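Local atomic coordinates of putative primosome component (Streptococcus pyogenes serotype M3, PDB entry 2QGZ), a protein that is a putative primosome component that probably binds ATP and, as a helicase loader, probably assists in loading the replicative helicase onto DNA. Residues Lys116-Ile121 with Lys165-Ala170; Met134-Ala139 with Arg290-Glu295; Val215-Leu220 with Pro250-Ser255. All coordinates share one frame; numbering follows the deposited sequence.

Contact 1: Lys116-Ile121 with Lys165-Ala170; sequences KSYRHI and KSYLLA. With PO4 (phosphate ion), chain B.
Ser-166 OG is gripped from two directions, taking a hydrogen bond from Tyr-118 OH at 2.7 Å and donating one to O4 of the phosphate ion at 2.8 Å. Its chi1 of 61°, with OG between the backbone N and the carbonyl carbon, places OG where it meets both partners. The hydroxyl lies in the plane of the Tyr-118 ring, at the edge carrying CE2, CZ and OH. Tyr-167 adds an aromatic contact: its edge, led by CE1, turns toward the face of Tyr-118 in a T-shaped stack with centroids 5.1 Å apart and planes at 86°. Ile-121 CD1 sits over one face of the Tyr-167 ring in a CH-pi contact, offset toward the rim and 3.7 Å from the centroid. Ile-121 CD1 also lies 3.8 Å from Ala-170 CB, and that CB packs against Tyr-118 O. On the phosphate side, O3 receives both Lys-165 N, at 2.7 Å, and Lys-165 NZ, at 2.9 Å, the lysine chain curling back through bends at chi3 and chi4. Gly-162 N also binds the ion, and the carbonyl of Asp-160 holds NZ. Amides, lysine and serine around a phosphate at the start of helix 165-179 are consistent with a Walker A P-loop. Through Ser-166 OG, Tyr-118 is second shell to the bound phosphate, and probably to the nucleotide site, tying the 3-10 turn at 116-119 to the phosphate-binding serine.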
loop_
_atom_site.group_PDB
_atom_site.type_symbol
_atom_site.label_atom_id
_atom_site.label_comp_id
_atom_site.label_asym_id
_atom_site.label_seq_id
_atom_site.Cartn_x
_atom_site.Cartn_y
_atom_site.Cartn_z
ATOM N N LYS A 116 2.820 12.926 -8.946
ATOM C CA LYS A 116 4.231 12.934 -8.586
ATOM C C LYS A 116 4.543 13.293 -7.137
ATOM O O LYS A 116 5.597 12.922 -6.624
ATOM C CB LYS A 116 4.995 13.881 -9.520
ATOM C CG LYS A 116 4.938 13.459 -10.991
ATOM C CD LYS A 116 5.695 14.415 -11.916
ATOM C CE LYS A 116 7.201 14.409 -11.645
ATOM N NZ LYS A 116 7.913 15.427 -12.474
ATOM N N SER A 117 3.646 14.011 -6.471
ATOM C CA SER A 117 3.901 14.397 -5.086
ATOM C C SER A 117 4.059 13.214 -4.126
ATOM O O SER A 117 4.721 13.343 -3.104
ATOM C CB SER A 117 2.804 15.330 -4.579
ATOM O OG SER A 117 1.538 14.711 -4.675
ATOM N N TYR A 118 3.475 12.063 -4.461
ATOM C CA TYR A 118 3.574 10.870 -3.612
ATOM C C TYR A 118 4.972 10.289 -3.544
ATOM O O TYR A 118 5.210 9.321 -2.832
ATOM C CB TYR A 118 2.634 9.767 -4.096
ATOM C CG TYR A 118 1.218 9.911 -3.625
ATOM C CD1 TYR A 118 0.307 10.699 -4.322
ATOM C CD2 TYR A 118 0.781 9.261 -2.472
ATOM C CE1 TYR A 118 -1.005 10.835 -3.882
ATOM C CE2 TYR A 118 -0.521 9.389 -2.028
ATOM C CZ TYR A 118 -1.410 10.178 -2.735
ATOM O OH TYR A 118 -2.702 10.329 -2.277
ATOM N N ARG A 119 5.888 10.879 -4.293
ATOM C CA ARG A 119 7.265 10.415 -4.342
ATOM C C ARG A 119 8.137 11.353 -3.506
ATOM O O ARG A 119 9.330 11.116 -3.318
ATOM C CB ARG A 119 7.713 10.391 -5.810
ATOM C CG ARG A 119 9.102 9.843 -6.087
ATOM C CD ARG A 119 9.160 9.213 -7.487
ATOM N NE ARG A 119 8.689 10.128 -8.517
ATOM C CZ ARG A 119 7.998 9.749 -9.585
ATOM N NH1 ARG A 119 7.702 8.467 -9.762
ATOM N NH2 ARG A 119 7.587 10.652 -10.466
ATOM N N HIS A 120 7.519 12.411 -2.979
ATOM C CA HIS A 120 8.244 13.389 -2.169
ATOM C C HIS A 120 7.611 13.639 -0.797
ATOM O O HIS A 120 7.569 14.781 -0.329
ATOM C CB HIS A 120 8.354 14.719 -2.932
ATOM C CG HIS A 120 8.947 14.581 -4.300
ATOM N ND1 HIS A 120 10.247 14.171 -4.513
ATOM C CD2 HIS A 120 8.409 14.777 -5.529
ATOM C CE1 HIS A 120 10.483 14.121 -5.812
ATOM N NE2 HIS A 120 9.383 14.484 -6.451
ATOM N N ILE A 121 7.130 12.583 -0.148
ATOM C CA ILE A 121 6.519 12.723 1.172
ATOM C C ILE A 121 7.431 12.157 2.251
ATOM O O ILE A 121 7.797 10.984 2.206
ATOM C CB ILE A 121 5.157 12.006 1.232
ATOM C CG1 ILE A 121 4.243 12.571 0.139
ATOM C CG2 ILE A 121 4.522 12.212 2.594
ATOM C CD1 ILE A 121 2.876 11.951 0.093
ATOM N N LYS A 165 -4.162 8.721 4.512
ATOM C CA LYS A 165 -3.760 7.333 4.697
ATOM C C LYS A 165 -2.677 6.967 3.695
ATOM O O LYS A 165 -1.683 6.341 4.055
ATOM C CB LYS A 165 -4.966 6.402 4.564
ATOM C CG LYS A 165 -5.975 6.572 5.705
ATOM C CD LYS A 165 -7.088 5.539 5.646
ATOM C CE LYS A 165 -7.767 5.520 4.279
ATOM N NZ LYS A 165 -8.331 6.856 3.878
ATOM N N SER A 166 -2.859 7.383 2.444
ATOM C CA SER A 166 -1.876 7.087 1.408
ATOM C C SER A 166 -0.569 7.856 1.636
ATOM O O SER A 166 0.518 7.361 1.326
ATOM C CB SER A 166 -2.453 7.404 0.016
ATOM O OG SER A 166 -2.806 8.780 -0.114
ATOM N N TYR A 167 -0.671 9.061 2.182
ATOM C CA TYR A 167 0.510 9.880 2.461
ATOM C C TYR A 167 1.420 9.212 3.489
ATOM O O TYR A 167 2.642 9.159 3.313
ATOM C CB TYR A 167 0.080 11.259 2.967
ATOM C CG TYR A 167 -0.211 12.256 1.865
ATOM C CD1 TYR A 167 -0.786 11.854 0.662
ATOM C CD2 TYR A 167 0.062 13.608 2.037
ATOM C CE1 TYR A 167 -1.080 12.773 -0.342
ATOM C CE2 TYR A 167 -0.232 14.539 1.041
ATOM C CZ TYR A 167 -0.803 14.114 -0.146
ATOM O OH TYR A 167 -1.099 15.036 -1.130
ATOM N N LEU A 168 0.808 8.707 4.558
ATOM C CA LEU A 168 1.520 8.019 5.633
ATOM C C LEU A 168 2.353 6.864 5.047
ATOM O O LEU A 168 3.530 6.701 5.367
ATOM C CB LEU A 168 0.507 7.462 6.637
ATOM C CG LEU A 168 0.899 7.048 8.056
ATOM C CD1 LEU A 168 0.052 5.851 8.442
ATOM C CD2 LEU A 168 2.367 6.687 8.162
ATOM N N LEU A 169 1.723 6.063 4.197
ATOM C CA LEU A 169 2.384 4.932 3.555
ATOM C C LEU A 169 3.451 5.413 2.574
ATOM O O LEU A 169 4.494 4.779 2.419
ATOM C CB LEU A 169 1.338 4.061 2.850
ATOM C CG LEU A 169 0.883 2.779 3.562
ATOM C CD1 LEU A 169 0.835 2.980 5.066
ATOM C CD2 LEU A 169 -0.475 2.346 3.016
ATOM N N ALA A 170 3.197 6.541 1.919
ATOM C CA ALA A 170 4.179 7.095 0.995
ATOM C C ALA A 170 5.404 7.561 1.793
ATOM O O ALA A 170 6.550 7.462 1.321
ATOM C CB ALA A 170 3.586 8.251 0.229
HETATM P P PO4 B . -6.142 8.969 1.651
HETATM O O1 PO4 B . -5.882 7.565 1.214
HETATM O O2 PO4 B . -7.313 9.512 0.894
HETATM O O3 PO4 B . -6.454 8.992 3.126
HETATM O O4 PO4 B . -4.937 9.793 1.386
#

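Contact 2: Met134-Ala139 with Arg290-Glu295; sequences MEAFSA and REFHLE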
loop_
_atom_site.group_PDB
_atom_site.type_symbol
_atom_site.label_atom_id
_atom_site.label_comp_id
_atom_site.label_asym_id
_atom_site.label_seq_id
_atom_site.Cartn_x
_atom_site.Cartn_y
_atom_site.Cartn_z
ATOM N N MET A 134 -0.878 7.749 16.285
ATOM C CA MET A 134 0.277 7.407 17.114
ATOM C C MET A 134 0.556 5.926 16.865
ATOM O O MET A 134 1.693 5.522 16.658
ATOM C CB MET A 134 -0.061 7.613 18.584
ATOM C CG MET A 134 1.032 8.247 19.424
ATOM S SD MET A 134 0.399 8.628 21.100
ATOM C CE MET A 134 -0.621 10.094 20.787
ATOM N N GLU A 135 -0.507 5.126 16.883
ATOM C CA GLU A 135 -0.406 3.689 16.659
ATOM C C GLU A 135 0.072 3.366 15.242
ATOM O O GLU A 135 1.034 2.622 15.068
ATOM C CB GLU A 135 -1.765 3.020 16.919
ATOM C CG GLU A 135 -2.135 2.896 18.390
ATOM C CD GLU A 135 -3.567 2.397 18.611
ATOM O OE1 GLU A 135 -4.525 3.175 18.384
ATOM O OE2 GLU A 135 -3.739 1.222 19.008
ATOM N N ALA A 136 -0.589 3.936 14.236
ATOM C CA ALA A 136 -0.211 3.694 12.847
ATOM C C ALA A 136 1.218 4.161 12.554
ATOM O O ALA A 136 1.979 3.462 11.894
ATOM C CB ALA A 136 -1.196 4.382 11.898
ATOM N N PHE A 137 1.584 5.334 13.055
ATOM C CA PHE A 137 2.924 5.876 12.836
ATOM C C PHE A 137 3.945 4.955 13.507
ATOM O O PHE A 137 5.011 4.671 12.971
ATOM C CB PHE A 137 3.010 7.276 13.428
ATOM C CG PHE A 137 4.244 8.020 13.042
ATOM C CD1 PHE A 137 4.407 8.492 11.743
ATOM C CD2 PHE A 137 5.233 8.284 13.984
ATOM C CE1 PHE A 137 5.531 9.215 11.391
ATOM C CE2 PHE A 137 6.368 9.013 13.636
ATOM C CZ PHE A 137 6.517 9.480 12.341
ATOM N N SER A 138 3.593 4.486 14.691
ATOM C CA SER A 138 4.439 3.584 15.451
ATOM C C SER A 138 4.714 2.310 14.628
ATOM O O SER A 138 5.855 1.843 14.550
ATOM C CB SER A 138 3.737 3.247 16.776
ATOM O OG SER A 138 4.424 2.253 17.508
ATOM N N ALA A 139 3.673 1.759 14.006
ATOM C CA ALA A 139 3.831 0.547 13.199
ATOM C C ALA A 139 4.654 0.781 11.924
ATOM O O ALA A 139 5.397 -0.093 11.488
ATOM C CB ALA A 139 2.468 -0.015 12.832
ATOM N N ARG A 290 -2.133 -6.142 8.627
ATOM C CA ARG A 290 -2.873 -5.944 9.866
ATOM C C ARG A 290 -3.733 -4.695 9.710
ATOM O O ARG A 290 -3.271 -3.676 9.211
ATOM C CB ARG A 290 -1.900 -5.799 11.038
ATOM C CG ARG A 290 -1.165 -7.099 11.387
ATOM C CD ARG A 290 -2.118 -8.107 12.059
ATOM N NE ARG A 290 -1.589 -9.474 12.116
ATOM C CZ ARG A 290 -1.507 -10.297 11.069
ATOM N NH1 ARG A 290 -1.919 -9.901 9.869
ATOM N NH2 ARG A 290 -1.020 -11.523 11.221
ATOM N N GLU A 291 -4.987 -4.787 10.132
ATOM C CA GLU A 291 -5.944 -3.687 10.015
ATOM C C GLU A 291 -5.694 -2.559 11.011
ATOM O O GLU A 291 -5.476 -2.814 12.188
ATOM C CB GLU A 291 -7.349 -4.239 10.221
ATOM C CG GLU A 291 -8.481 -3.411 9.660
ATOM C CD GLU A 291 -9.847 -3.999 10.016
ATOM O OE1 GLU A 291 -10.843 -3.651 9.344
ATOM O OE2 GLU A 291 -9.926 -4.805 10.974
ATOM N N PHE A 292 -5.720 -1.317 10.532
ATOM C CA PHE A 292 -5.517 -0.136 11.385
ATOM C C PHE A 292 -6.531 0.931 10.998
ATOM O O PHE A 292 -6.616 1.315 9.832
ATOM C CB PHE A 292 -4.117 0.473 11.205
ATOM C CG PHE A 292 -3.041 -0.175 12.033
ATOM C CD1 PHE A 292 -2.556 -1.439 11.718
ATOM C CD2 PHE A 292 -2.491 0.496 13.115
ATOM C CE1 PHE A 292 -1.533 -2.026 12.473
ATOM C CE2 PHE A 292 -1.473 -0.079 13.874
ATOM C CZ PHE A 292 -0.993 -1.342 13.553
ATOM N N HIS A 293 -7.309 1.403 11.966
ATOM C CA HIS A 293 -8.279 2.451 11.686
ATOM C C HIS A 293 -7.571 3.781 11.912
ATOM O O HIS A 293 -7.017 4.033 12.989
ATOM C CB HIS A 293 -9.495 2.353 12.614
ATOM C CG HIS A 293 -10.629 3.249 12.215
ATOM N ND1 HIS A 293 -11.719 3.480 13.026
ATOM C CD2 HIS A 293 -10.847 3.958 11.081
ATOM C CE1 HIS A 293 -12.560 4.295 12.410
ATOM N NE2 HIS A 293 -12.053 4.600 11.228
ATOM N N LEU A 294 -7.576 4.623 10.886
ATOM C CA LEU A 294 -6.927 5.919 10.963
ATOM C C LEU A 294 -7.964 7.039 11.002
ATOM O O LEU A 294 -8.923 7.039 10.232
ATOM C CB LEU A 294 -6.012 6.107 9.753
ATOM C CG LEU A 294 -4.983 7.229 9.864
ATOM C CD1 LEU A 294 -3.916 6.807 10.862
ATOM C CD2 LEU A 294 -4.347 7.503 8.502
ATOM N N GLU A 295 -7.777 7.993 11.901
ATOM C CA GLU A 295 -8.699 9.117 12.002
ATOM C C GLU A 295 -7.952 10.444 12.006
ATOM O O GLU A 295 -6.781 10.518 12.395
ATOM C CB GLU A 295 -9.551 9.000 13.270
ATOM C CG GLU A 295 -10.218 7.639 13.413
ATOM C CD GLU A 295 -11.261 7.598 14.513
ATOM O OE1 GLU A 295 -12.404 8.060 14.277
ATOM O OE2 GLU A 295 -10.934 7.108 15.618
#
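Apolar contact between Phe-292 and helix 134-139 carries most of this interface. The Phe-292 side chain sets out from strand 290-293 toward the helix, chi1 of -84° puts CG beside the backbone N, and the ring meets the helix with its CD2, CE2 and CZ atoms. Phe-292 CZ approaches Ala-139 CB at 3.8 Å, while Phe-292 CD2 lies 3.9 Å from Ala-136 CA, so that the ring spans one turn of the helix. A second apolar pair is made by Leu-294, whose CD1 methyl group meets Ala-136 CB at 3.8 Å. The ring also meets backbone: Phe-292 CE2 is 3.9 Å from Glu-135 O, and that carbonyl is engaged within the helix by Ala-139 N. The axes of helix segment 134-139 and strand segment 290-293 approach to 8.9 Å, their N-to-C directions 143° apart, with alanines at the contact. Polar links lie around this apolar patch: Glu-295 N bonds to Ser-132 OG, and Phe-292 pairs through its backbone with Tyr-156 and Tyr-158 of the adjoining strand. Helix 131-146 thus packs on a sheet whose outermost strand within the chain is 289-293, the layered helix-on-parallel-sheet arrangement of P-loop NTPases.

Contact 3: Val215-Leu220 with Pro250-Ser255; sequences VPVLIL and PTFFTS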
loop_
_atom_site.group_PDB
_atom_site.type_symbol
_atom_site.label_atom_id
_atom_site.label_comp_id
_atom_site.label_asym_id
_atom_site.label_seq_id
_atom_site.Cartn_x
_atom_site.Cartn_y
_atom_site.Cartn_z
ATOM N N VAL A 215 7.854 -6.513 -6.811
ATOM C CA VAL A 215 8.555 -5.426 -6.138
ATOM C C VAL A 215 8.693 -5.751 -4.650
ATOM O O VAL A 215 7.815 -6.373 -4.056
ATOM C CB VAL A 215 7.829 -4.081 -6.305
ATOM C CG1 VAL A 215 7.808 -3.694 -7.782
ATOM C CG2 VAL A 215 6.413 -4.165 -5.735
ATOM N N PRO A 216 9.805 -5.343 -4.030
ATOM C CA PRO A 216 10.046 -5.609 -2.607
ATOM C C PRO A 216 8.909 -5.222 -1.666
ATOM O O PRO A 216 8.583 -5.963 -0.741
ATOM C CB PRO A 216 11.316 -4.817 -2.325
ATOM C CG PRO A 216 12.037 -4.883 -3.641
ATOM C CD PRO A 216 10.931 -4.596 -4.620
ATOM N N VAL A 217 8.325 -4.055 -1.896
ATOM C CA VAL A 217 7.235 -3.558 -1.070
ATOM C C VAL A 217 6.207 -2.942 -2.000
ATOM O O VAL A 217 6.535 -2.081 -2.809
ATOM C CB VAL A 217 7.712 -2.473 -0.093
ATOM C CG1 VAL A 217 6.540 -1.939 0.690
ATOM C CG2 VAL A 217 8.741 -3.037 0.847
ATOM N N LEU A 218 4.964 -3.383 -1.867
ATOM C CA LEU A 218 3.885 -2.910 -2.718
ATOM C C LEU A 218 2.765 -2.273 -1.900
ATOM O O LEU A 218 2.316 -2.839 -0.888
ATOM C CB LEU A 218 3.333 -4.086 -3.531
ATOM C CG LEU A 218 2.137 -3.779 -4.429
ATOM C CD1 LEU A 218 2.544 -2.795 -5.529
ATOM C CD2 LEU A 218 1.621 -5.075 -5.037
ATOM N N ILE A 219 2.323 -1.097 -2.338
ATOM C CA ILE A 219 1.252 -0.379 -1.669
ATOM C C ILE A 219 0.063 -0.329 -2.628
ATOM O O ILE A 219 0.170 0.238 -3.714
ATOM C CB ILE A 219 1.648 1.091 -1.362
ATOM C CG1 ILE A 219 2.979 1.159 -0.597
ATOM C CG2 ILE A 219 0.509 1.786 -0.618
ATOM C CD1 ILE A 219 2.965 0.524 0.762
ATOM N N LEU A 220 -1.062 -0.918 -2.237
ATOM C CA LEU A 220 -2.259 -0.896 -3.078
ATOM C C LEU A 220 -3.226 0.165 -2.523
ATOM O O LEU A 220 -4.019 -0.117 -1.622
ATOM C CB LEU A 220 -2.924 -2.282 -3.084
ATOM C CG LEU A 220 -2.025 -3.408 -3.598
ATOM C CD1 LEU A 220 -2.719 -4.734 -3.435
ATOM C CD2 LEU A 220 -1.682 -3.182 -5.058
ATOM N N PRO A 250 6.141 -8.088 1.526
ATOM C CA PRO A 250 5.304 -7.146 2.281
ATOM C C PRO A 250 4.332 -6.405 1.370
ATOM O O PRO A 250 4.733 -5.822 0.363
ATOM C CB PRO A 250 6.325 -6.201 2.905
ATOM C CG PRO A 250 7.561 -7.055 3.025
ATOM C CD PRO A 250 7.570 -7.780 1.714
ATOM N N THR A 251 3.058 -6.404 1.740
ATOM C CA THR A 251 2.034 -5.760 0.936
ATOM C C THR A 251 1.147 -4.901 1.819
ATOM O O THR A 251 0.655 -5.360 2.849
ATOM C CB THR A 251 1.196 -6.832 0.238
ATOM O OG1 THR A 251 2.081 -7.728 -0.450
ATOM C CG2 THR A 251 0.219 -6.208 -0.749
ATOM N N PHE A 252 0.960 -3.646 1.424
ATOM C CA PHE A 252 0.131 -2.725 2.192
ATOM C C PHE A 252 -1.118 -2.349 1.398
ATOM O O PHE A 252 -1.187 -2.590 0.200
ATOM C CB PHE A 252 0.911 -1.450 2.519
ATOM C CG PHE A 252 2.134 -1.677 3.362
ATOM C CD1 PHE A 252 3.211 -2.411 2.874
ATOM C CD2 PHE A 252 2.213 -1.145 4.649
ATOM C CE1 PHE A 252 4.355 -2.612 3.657
ATOM C CE2 PHE A 252 3.348 -1.339 5.440
ATOM C CZ PHE A 252 4.422 -2.073 4.945
ATOM N N PHE A 253 -2.102 -1.763 2.072
ATOM C CA PHE A 253 -3.338 -1.336 1.425
ATOM C C PHE A 253 -3.900 -0.121 2.153
ATOM O O PHE A 253 -3.553 0.137 3.301
ATOM C CB PHE A 253 -4.434 -2.414 1.502
ATOM C CG PHE A 253 -3.994 -3.794 1.117
ATOM C CD1 PHE A 253 -3.269 -4.584 2.007
ATOM C CD2 PHE A 253 -4.357 -4.330 -0.124
ATOM C CE1 PHE A 253 -2.913 -5.898 1.675
ATOM C CE2 PHE A 253 -4.007 -5.647 -0.473
ATOM C CZ PHE A 253 -3.283 -6.433 0.432
ATOM N N THR A 254 -4.767 0.619 1.478
ATOM C CA THR A 254 -5.467 1.745 2.094
ATOM C C THR A 254 -6.897 1.540 1.595
ATOM O O THR A 254 -7.112 1.014 0.499
ATOM C CB THR A 254 -4.984 3.127 1.611
ATOM O OG1 THR A 254 -5.268 3.265 0.224
ATOM C CG2 THR A 254 -3.491 3.304 1.843
ATOM N N SER A 255 -7.881 1.950 2.376
ATOM C CA SER A 255 -9.255 1.753 1.952
ATOM C C SER A 255 -10.221 2.609 2.769
ATOM O O SER A 255 -9.861 3.130 3.823
ATOM C CB SER A 255 -9.610 0.264 2.104
ATOM O OG SER A 255 -10.946 -0.005 1.720
#
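The Phe-252 ring has Leu-218 O at its edge, near the ring plane, while Ile-219 CD1 and Val-217 CG1 approach it obliquely. Ile-219 CD1 comes within 3.3 Å of Phe-252 CB, and Val-217 CG1 is 3.7 Å from Phe-252 CE1. On the sheet face bearing Leu-218, Leu-220 and Thr-251, the Phe-253 ring runs side by side with Leu-220, both side chains pointing the same way. There Leu-220 CD1 lies obliquely to the ring, 3.4 Å from Phe-253 CE2. Matching first torsions, chi1 -59° for Leu-220 and -48° for Phe-253, set both CG atoms beside their backbone N, in keeping with this alignment.

Between these two sets of side chains strands 217-220 and 251-255 run parallel, their axes 4.5 Å apart. Leu-218, Phe-252 and Leu-220 each use both N and O, as in a parallel ladder: Phe-252 N donates to Leu-218 O at 2.8 Å, Leu-220 N to Phe-252 O at 3.0 Å, and Thr-254 N to Leu-220 O at 3.3 Å, whereas the bond from Leu-218 N to Pro-250 O is weak.

Thr-251 OG1 bonds to Arg-244 NE, and Thr-254 OG1 to OD1 of Asp-221, the last residue of strand 217-221, and to Asp-222 N just beyond it. Strand 217-221, helix 237-247 and strand 251-255 form a beta-alpha-beta crossover in the parallel sheet of a P-loop NTPase fold. Strand 184-188 flanks Val-217 and Ile-219, and 154-158 flanks Phe-253. Helix 165-179 packs on Ile-219, Phe-252 and Thr-254 through Leu-169 and Met-172, Phe-143 meets Phe-252 edge-to-face, and helix 237-247 covers Leu-218 and Leu-220 on the other face of the sheet.

Overall arrangement
Contact 3 is the buried core, two central strands joined by backbone bonds and apolar side chains, whereas contacts 1 and 2 are partly buried and bring peripheral elements against helices. Contact 1 alone combines an aromatic stack with a polar site, at the phosphate ion. Contact 2 is almost wholly apolar and involves the outermost strand within the chain. Helix 165-179 links all three: Leu-169 CD2 packs on Thr-254 CG2 of contact 3, and Lys-165 CG meets Leu-294 CD2 of contact 2, as Leu-168 meets Ala-136. Contacts 2 and 3 do not touch, their nearest atoms being about 6 Å apart, yet both reach the same parallel sheet.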